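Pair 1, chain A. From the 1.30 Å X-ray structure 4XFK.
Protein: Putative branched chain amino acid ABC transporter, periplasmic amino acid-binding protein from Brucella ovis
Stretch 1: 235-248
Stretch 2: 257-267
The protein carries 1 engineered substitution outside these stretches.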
# COMPACT_ATOMS: atom_id res chain seq x y z
N ALA A 235 -10.58 22.41 15.21
CA ALA A 235 -9.79 23.64 15.29
C ALA A 235 -10.00 24.56 14.10
O ALA A 235 -9.50 25.69 14.08
CB ALA A 235 -8.31 23.29 15.42
N GLY A 236 -10.74 24.09 13.10
CA GLY A 236 -10.92 24.86 11.87
C GLY A 236 -9.63 25.06 11.10
O GLY A 236 -9.41 26.11 10.49
N LEU A 237 -8.77 24.04 11.12
CA LEU A 237 -7.47 24.12 10.46
C LEU A 237 -7.60 24.51 9.00
O LEU A 237 -8.44 23.96 8.28
CB LEU A 237 -6.74 22.79 10.57
CG LEU A 237 -5.35 22.73 9.93
CD1 LEU A 237 -4.33 23.49 10.77
CD2 LEU A 237 -4.92 21.28 9.73
N LYS A 238 -6.79 25.47 8.58
CA LYS A 238 -6.85 25.98 7.21
C LYS A 238 -5.93 25.24 6.25
O LYS A 238 -6.25 25.11 5.06
CB LYS A 238 -6.55 27.48 7.18
CG LYS A 238 -7.60 28.32 7.89
CD LYS A 238 -7.44 29.79 7.58
CE LYS A 238 -8.57 30.61 8.20
NZ LYS A 238 -9.91 30.09 7.81
N ALA A 239 -4.79 24.76 6.75
CA ALA A 239 -3.85 24.00 5.93
C ALA A 239 -4.52 22.75 5.39
O ALA A 239 -5.44 22.20 6.01
CB ALA A 239 -2.62 23.62 6.73
N LYS A 240 -4.06 22.29 4.24
CA LYS A 240 -4.58 21.05 3.68
C LYS A 240 -3.57 19.93 3.85
O LYS A 240 -2.36 20.13 3.70
CB LYS A 240 -4.97 21.24 2.22
CG LYS A 240 -6.11 22.25 2.03
CD LYS A 240 -7.36 21.85 2.83
CE LYS A 240 -8.40 22.97 2.86
NZ LYS A 240 -9.56 22.58 3.72
N PHE A 241 -4.07 18.75 4.21
CA PHE A 241 -3.22 17.58 4.33
C PHE A 241 -2.86 17.02 2.97
O PHE A 241 -3.70 16.96 2.07
CB PHE A 241 -3.92 16.50 5.17
CG PHE A 241 -4.02 16.83 6.64
CD1 PHE A 241 -2.99 16.53 7.51
CD2 PHE A 241 -5.16 17.42 7.14
CE1 PHE A 241 -3.09 16.83 8.86
CE2 PHE A 241 -5.26 17.72 8.50
CZ PHE A 241 -4.23 17.42 9.35
N ALA A 242 -1.60 16.62 2.82
CA ALA A 242 -1.14 15.91 1.63
C ALA A 242 -0.69 14.54 2.10
O ALA A 242 0.26 14.43 2.88
CB ALA A 242 0.00 16.66 0.96
N THR A 243 -1.40 13.50 1.66
CA THR A 243 -1.34 12.22 2.33
C THR A 243 -1.14 11.05 1.39
O THR A 243 -1.30 11.17 0.17
CB THR A 243 -2.65 11.93 3.09
OG1 THR A 243 -3.69 11.62 2.14
CG2 THR A 243 -3.06 13.12 3.96
N SER A 244 -0.84 9.90 2.00
CA SER A 244 -0.89 8.62 1.32
C SER A 244 -2.18 7.86 1.59
O SER A 244 -2.58 7.05 0.76
CB SER A 244 0.30 7.75 1.75
OG SER A 244 0.48 7.79 3.17
N PHE A 245 -2.84 8.13 2.72
CA PHE A 245 -3.90 7.24 3.20
C PHE A 245 -5.21 7.93 3.58
O PHE A 245 -6.03 7.33 4.28
CB PHE A 245 -3.42 6.41 4.40
CG PHE A 245 -2.18 5.59 4.12
CD1 PHE A 245 -2.10 4.79 2.99
CD2 PHE A 245 -1.10 5.63 4.99
CE1 PHE A 245 -0.94 4.05 2.73
CE2 PHE A 245 0.04 4.89 4.74
CZ PHE A 245 0.12 4.09 3.61
N LEU A 246 -5.44 9.15 3.09
CA LEU A 246 -6.67 9.84 3.49
C LEU A 246 -7.94 9.13 3.04
O LEU A 246 -8.99 9.30 3.67
CB LEU A 246 -6.67 11.29 2.99
CG LEU A 246 -7.75 12.19 3.60
CD1 LEU A 246 -7.58 12.34 5.10
CD2 LEU A 246 -7.74 13.54 2.92
N ASP A 247 -7.87 8.32 1.98
CA ASP A 247 -9.08 7.64 1.49
C ASP A 247 -9.43 6.37 2.28
O ASP A 247 -10.36 5.66 1.92
CB ASP A 247 -9.03 7.39 -0.02
CG ASP A 247 -7.93 6.45 -0.43
OD1 ASP A 247 -6.92 6.38 0.29
OD2 ASP A 247 -8.07 5.78 -1.47
N GLN A 248 -8.71 6.08 3.36
CA GLN A 248 -9.20 5.08 4.30
C GLN A 248 -10.59 5.48 4.76
O GLN A 248 -10.82 6.62 5.13
CB GLN A 248 -8.28 4.95 5.52
CG GLN A 248 -8.85 3.95 6.53
CD GLN A 248 -7.90 3.61 7.66
OE1 GLN A 248 -6.89 4.28 7.87
NE2 GLN A 248 -8.22 2.55 8.39
N ALA A 257 -16.47 19.91 8.47
CA ALA A 257 -16.51 21.21 7.80
C ALA A 257 -15.25 21.57 7.00
O ALA A 257 -15.30 22.46 6.15
CB ALA A 257 -16.82 22.31 8.81
N ILE A 258 -14.13 20.90 7.27
CA ILE A 258 -12.89 21.23 6.56
C ILE A 258 -12.53 20.21 5.48
O ILE A 258 -11.40 20.17 5.01
CB ILE A 258 -11.67 21.41 7.51
CG1 ILE A 258 -11.28 20.08 8.17
CG2 ILE A 258 -11.94 22.49 8.55
CD1 ILE A 258 -9.90 20.10 8.81
N ALA A 259 -13.52 19.42 5.06
CA ALA A 259 -13.26 18.32 4.13
C ALA A 259 -12.65 18.74 2.79
O ALA A 259 -11.76 18.07 2.26
CB ALA A 259 -14.53 17.51 3.90
N GLU A 260 -13.14 19.84 2.22
CA GLU A 260 -12.73 20.24 0.87
C GLU A 260 -11.23 20.46 0.76
O GLU A 260 -10.62 21.12 1.60
CB GLU A 260 -13.49 21.51 0.44
CG GLU A 260 -13.20 21.97 -0.99
CD GLU A 260 -13.88 23.28 -1.34
OE1 GLU A 260 -14.55 23.88 -0.47
OE2 GLU A 260 -13.74 23.73 -2.50
N GLY A 261 -10.62 19.89 -0.28
CA GLY A 261 -9.29 20.32 -0.68
C GLY A 261 -8.10 19.54 -0.16
O GLY A 261 -6.97 19.83 -0.53
N HIS A 262 -8.33 18.56 0.71
CA HIS A 262 -7.24 17.69 1.14
C HIS A 262 -6.87 16.74 0.01
O HIS A 262 -7.67 16.49 -0.90
CB HIS A 262 -7.61 16.94 2.42
CG HIS A 262 -7.94 17.86 3.54
ND1 HIS A 262 -6.98 18.46 4.32
CD2 HIS A 262 -9.13 18.33 3.99
CE1 HIS A 262 -7.56 19.25 5.21
NE2 HIS A 262 -8.86 19.19 5.03
N ILE A 263 -5.65 16.21 0.07
CA ILE A 263 -5.04 15.54 -1.07
C ILE A 263 -4.50 14.17 -0.70
O ILE A 263 -4.00 13.95 0.41
CB ILE A 263 -3.86 16.40 -1.62
CG1 ILE A 263 -4.28 17.87 -1.83
CG2 ILE A 263 -3.30 15.82 -2.92
CD1 ILE A 263 -5.33 18.06 -2.91
N VAL A 264 -4.61 13.23 -1.64
CA VAL A 264 -4.01 11.91 -1.48
C VAL A 264 -3.46 11.48 -2.84
O VAL A 264 -3.97 11.89 -3.88
CB VAL A 264 -5.05 10.88 -0.95
CG1 VAL A 264 -6.11 10.57 -2.00
CG2 VAL A 264 -4.38 9.60 -0.43
N SER A 265 -2.39 10.69 -2.83
CA SER A 265 -1.88 10.05 -4.05
C SER A 265 -1.94 8.55 -3.84
O SER A 265 -1.41 8.03 -2.85
CB SER A 265 -0.45 10.49 -4.33
OG SER A 265 -0.00 9.88 -5.53
N THR A 266 -2.62 7.85 -4.76
CA THR A 266 -2.82 6.40 -4.64
C THR A 266 -2.74 5.75 -6.02
O THR A 266 -2.75 6.44 -7.03
CB THR A 266 -4.19 6.03 -4.03
OG1 THR A 266 -5.18 6.09 -5.05
CG2 THR A 266 -4.57 6.92 -2.86
N PRO A 267 -2.68 4.40 -6.07
CA PRO A 267 -2.63 3.75 -7.39
C PRO A 267 -3.96 3.72 -8.15
O PRO A 267 -4.02 3.11 -9.21
CB PRO A 267 -2.23 2.30 -7.04
CG PRO A 267 -1.66 2.35 -5.67
CD PRO A 267 -2.37 3.46 -4.98
O HOH W 1 -7.28 4.68 -3.92

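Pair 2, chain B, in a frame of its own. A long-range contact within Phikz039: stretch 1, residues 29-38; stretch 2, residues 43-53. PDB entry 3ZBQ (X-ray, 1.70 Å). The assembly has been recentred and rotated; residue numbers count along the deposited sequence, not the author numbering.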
# COMPACT_ATOMS: atom_id res chain seq x y z
N ASP B 29 14.32 10.79 -3.43
CA ASP B 29 14.48 9.46 -4.03
C ASP B 29 13.16 8.75 -4.22
O ASP B 29 12.88 7.72 -3.59
CB ASP B 29 15.43 8.62 -3.17
CG ASP B 29 16.81 9.24 -3.06
OD1 ASP B 29 17.31 9.73 -4.09
OD2 ASP B 29 17.37 9.26 -1.95
N VAL B 30 12.33 9.30 -5.10
CA VAL B 30 11.03 8.73 -5.38
C VAL B 30 10.96 8.32 -6.85
O VAL B 30 11.69 8.85 -7.70
CB VAL B 30 9.89 9.73 -5.08
CG1 VAL B 30 9.97 10.25 -3.65
CG2 VAL B 30 9.93 10.89 -6.06
N CYS B 31 10.07 7.39 -7.14
CA CYS B 31 9.88 6.96 -8.52
C CYS B 31 8.44 6.55 -8.73
O CYS B 31 7.70 6.31 -7.77
CB CYS B 31 10.85 5.84 -8.91
SG CYS B 31 10.65 4.29 -8.01
N TYR B 32 8.05 6.48 -10.00
CA TYR B 32 6.66 6.31 -10.38
C TYR B 32 6.51 5.22 -11.43
O TYR B 32 7.24 5.20 -12.42
CB TYR B 32 6.12 7.59 -11.00
CG TYR B 32 6.05 8.78 -10.09
CD1 TYR B 32 7.15 9.61 -9.91
CD2 TYR B 32 4.86 9.12 -9.46
CE1 TYR B 32 7.07 10.74 -9.10
CE2 TYR B 32 4.78 10.24 -8.64
CZ TYR B 32 5.89 11.04 -8.47
OH TYR B 32 5.80 12.15 -7.67
N ILE B 33 5.57 4.31 -11.21
CA ILE B 33 5.33 3.21 -12.14
C ILE B 33 3.83 3.09 -12.38
O ILE B 33 3.04 2.98 -11.45
CB ILE B 33 5.86 1.86 -11.60
CG1 ILE B 33 7.29 1.98 -11.06
CG2 ILE B 33 5.80 0.78 -12.68
CD1 ILE B 33 7.35 2.36 -9.61
N ASP B 34 3.43 3.10 -13.65
CA ASP B 34 2.02 3.02 -13.99
C ASP B 34 1.85 2.37 -15.36
O ASP B 34 2.83 2.04 -16.03
CB ASP B 34 1.40 4.42 -14.01
CG ASP B 34 -0.11 4.41 -13.79
OD1 ASP B 34 -0.74 3.32 -13.87
OD2 ASP B 34 -0.66 5.50 -13.53
N THR B 35 0.60 2.20 -15.75
CA THR B 35 0.25 1.67 -17.07
C THR B 35 -0.47 2.75 -17.89
O THR B 35 -1.18 2.46 -18.85
CB THR B 35 -0.69 0.46 -16.95
OG1 THR B 35 -1.86 0.87 -16.23
CG2 THR B 35 0.00 -0.67 -16.17
N SER B 36 -0.27 4.00 -17.49
CA SER B 36 -1.05 5.10 -18.04
C SER B 36 -0.21 6.37 -18.12
O SER B 36 0.47 6.72 -17.15
CB SER B 36 -2.27 5.33 -17.14
OG SER B 36 -2.83 6.62 -17.31
N VAL B 37 -0.24 7.05 -19.27
CA VAL B 37 0.47 8.33 -19.40
C VAL B 37 -0.38 9.48 -18.88
O VAL B 37 0.13 10.54 -18.54
CB VAL B 37 0.93 8.61 -20.85
CG1 VAL B 37 1.81 7.49 -21.34
CG2 VAL B 37 -0.28 8.78 -21.77
N GLN B 38 -1.69 9.25 -18.81
CA GLN B 38 -2.60 10.30 -18.38
C GLN B 38 -2.33 10.75 -16.94
O GLN B 38 -2.47 11.93 -16.61
CB GLN B 38 -4.06 9.85 -18.53
CG GLN B 38 -5.04 11.00 -18.50
CD GLN B 38 -6.22 10.76 -17.60
OE1 GLN B 38 -6.36 9.69 -17.01
NE2 GLN B 38 -7.10 11.76 -17.48
N HIS B 43 5.58 16.66 -11.96
CA HIS B 43 6.76 16.14 -11.27
C HIS B 43 7.21 14.77 -11.77
O HIS B 43 8.17 14.18 -11.26
CB HIS B 43 6.54 16.15 -9.75
CG HIS B 43 6.26 17.51 -9.19
ND1 HIS B 43 7.10 18.59 -9.39
CD2 HIS B 43 5.23 17.97 -8.44
CE1 HIS B 43 6.60 19.66 -8.79
NE2 HIS B 43 5.46 19.31 -8.21
N ASN B 44 6.52 14.25 -12.78
CA ASN B 44 6.97 13.04 -13.46
C ASN B 44 7.99 13.41 -14.53
O ASN B 44 7.71 14.22 -15.41
CB ASN B 44 5.81 12.30 -14.11
CG ASN B 44 4.87 11.70 -13.10
OD1 ASN B 44 3.78 12.22 -12.86
ND2 ASN B 44 5.29 10.59 -12.49
N THR B 45 9.17 12.81 -14.44
CA THR B 45 10.22 13.04 -15.43
C THR B 45 10.56 11.74 -16.15
O THR B 45 10.09 10.66 -15.76
CB THR B 45 11.50 13.60 -14.78
OG1 THR B 45 12.13 12.58 -13.99
CG2 THR B 45 11.18 14.80 -13.90
N ASP B 46 11.38 11.83 -17.19
CA ASP B 46 11.84 10.64 -17.90
C ASP B 46 12.74 9.82 -16.98
O ASP B 46 12.87 8.60 -17.15
CB ASP B 46 12.61 11.02 -19.17
CG ASP B 46 11.78 11.83 -20.14
OD1 ASP B 46 10.53 11.74 -20.09
OD2 ASP B 46 12.37 12.58 -20.96
N ASP B 47 13.37 10.49 -16.01
CA ASP B 47 14.30 9.82 -15.10
C ASP B 47 13.64 9.09 -13.93
O ASP B 47 14.20 8.13 -13.42
CB ASP B 47 15.34 10.82 -14.58
CG ASP B 47 16.27 11.32 -15.67
OD1 ASP B 47 16.46 10.58 -16.66
OD2 ASP B 47 16.79 12.45 -15.54
N ASN B 48 12.45 9.54 -13.52
CA ASN B 48 11.83 8.97 -12.33
C ASN B 48 10.54 8.18 -12.58
O ASN B 48 9.87 7.75 -11.63
CB ASN B 48 11.61 10.05 -11.25
CG ASN B 48 10.53 11.05 -11.63
OD1 ASN B 48 9.86 10.94 -12.67
ND2 ASN B 48 10.34 12.05 -10.78
N THR B 49 10.18 7.99 -13.84
CA THR B 49 8.90 7.39 -14.17
C THR B 49 9.06 6.29 -15.20
O THR B 49 9.79 6.45 -16.18
CB THR B 49 7.93 8.46 -14.73
OG1 THR B 49 7.73 9.47 -13.73
CG2 THR B 49 6.57 7.84 -15.12
N ILE B 50 8.39 5.16 -14.96
CA ILE B 50 8.29 4.09 -15.95
C ILE B 50 6.81 3.85 -16.23
O ILE B 50 6.04 3.54 -15.32
CB ILE B 50 8.92 2.77 -15.44
CG1 ILE B 50 10.43 2.88 -15.40
CG2 ILE B 50 8.53 1.61 -16.36
CD1 ILE B 50 11.10 1.66 -14.76
N ILE B 51 6.43 4.01 -17.49
CA ILE B 51 5.07 3.71 -17.94
C ILE B 51 5.07 2.41 -18.73
O ILE B 51 5.80 2.27 -19.71
CB ILE B 51 4.50 4.85 -18.79
CG1 ILE B 51 4.54 6.17 -18.01
CG2 ILE B 51 3.06 4.54 -19.23
CD1 ILE B 51 3.81 6.10 -16.67
N ILE B 52 4.28 1.43 -18.28
CA ILE B 52 4.26 0.12 -18.91
C ILE B 52 3.18 0.10 -19.97
O ILE B 52 1.99 0.16 -19.65
CB ILE B 52 3.99 -0.99 -17.89
CG1 ILE B 52 5.07 -0.95 -16.79
CG2 ILE B 52 3.99 -2.36 -18.55
CD1 ILE B 52 4.79 -1.92 -15.65
N GLU B 53 3.59 0.03 -21.23
CA GLU B 53 2.63 0.10 -22.33
C GLU B 53 2.01 -1.26 -22.65
O GLU B 53 2.65 -2.30 -22.50
CB GLU B 53 3.31 0.65 -23.59
CG GLU B 53 3.73 2.10 -23.50
CD GLU B 53 4.35 2.59 -24.80
OE1 GLU B 53 4.81 1.74 -25.60
OE2 GLU B 53 4.39 3.82 -25.03
O HOH W 2 12.34 11.88 -8.46
O HOH W 3 -0.84 0.20 -20.44

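Both pairs lay two parallel strands side by side. In pair 1 the axes of 240-243 and 263-266 approach to 4.6 Å with 10° between their directions; in pair 2 those of 30-34 and 49-51 approach to 4.7 Å at 7°. Fourteen central residues superpose with an RMSD of 1.0 Å over N, CA and C.

The shared ladder starts from matched carbonyls. Phe A241 O accepts from Ile A263 N at 2.9 Å, as Tyr B32 O does from Ile B50 N at 2.8 Å. One step on, Thr A243 N donates to Ile A263 O (2.9 Å) and Asp B34 N to Ile B50 O (3.1 Å); then Ser A265 N reaches Thr A243 O at 3.2 Å, and Ile B52 N reaches Asp B34 O at 2.7 Å. The N-H...O angle at the middle rung is 138° in pair 1 and 158° in pair 2, so that bond is the more bent in pair 1.

The entry to the ladder differs. Phe A241 matches Tyr B32 (CA atoms 0.6 Å apart), yet Phe A241 N donates to a side chain, His A262 ND1, at 2.9 Å and 167°, whereas Tyr B32 N donates to the backbone Asn B48 O at 2.8 Å. The imidazole thus takes the role of a carbonyl. Its face is covered by Lys A240, whose CD lies 3.7 Å from the centroid of the His A262 ring, while Lys A240 NZ bonds Glu A260 O at 2.8 Å. At the position of His A262, pair 2 has the smaller Thr B49. Here the Tyr B32 ring is covered over one face by Asn B44, with ND2 3.1 Å from Tyr B32 CG; that amide is held by a hydrogen bond from Asn B44 ND2 to Thr B49 OG1 (3.0 Å).

Ala A242 and Ile B33 share a position opposite Ile A263 and Ile B50, and on this face the larger Ile B33 extends its packing to Ile B52, CG2 to CD1 at 4.1 Å.

On the other face, Thr A243 matches Asp B34 and Val A264 matches Ile B51. Thr A243 OG1 adds a second bond to Ile A263 O (2.9 Å) and accepts from Leu A246 N (3.2 Å), whereas Asp B34 OD1 turns to its own stretch and accepts from Thr B35 N at 2.6 Å. Val A264 packs against Leu A246, CB to CB at 4.3 Å; Ile B51 instead meets Val B37, CG2 to CG1 at 3.8 Å.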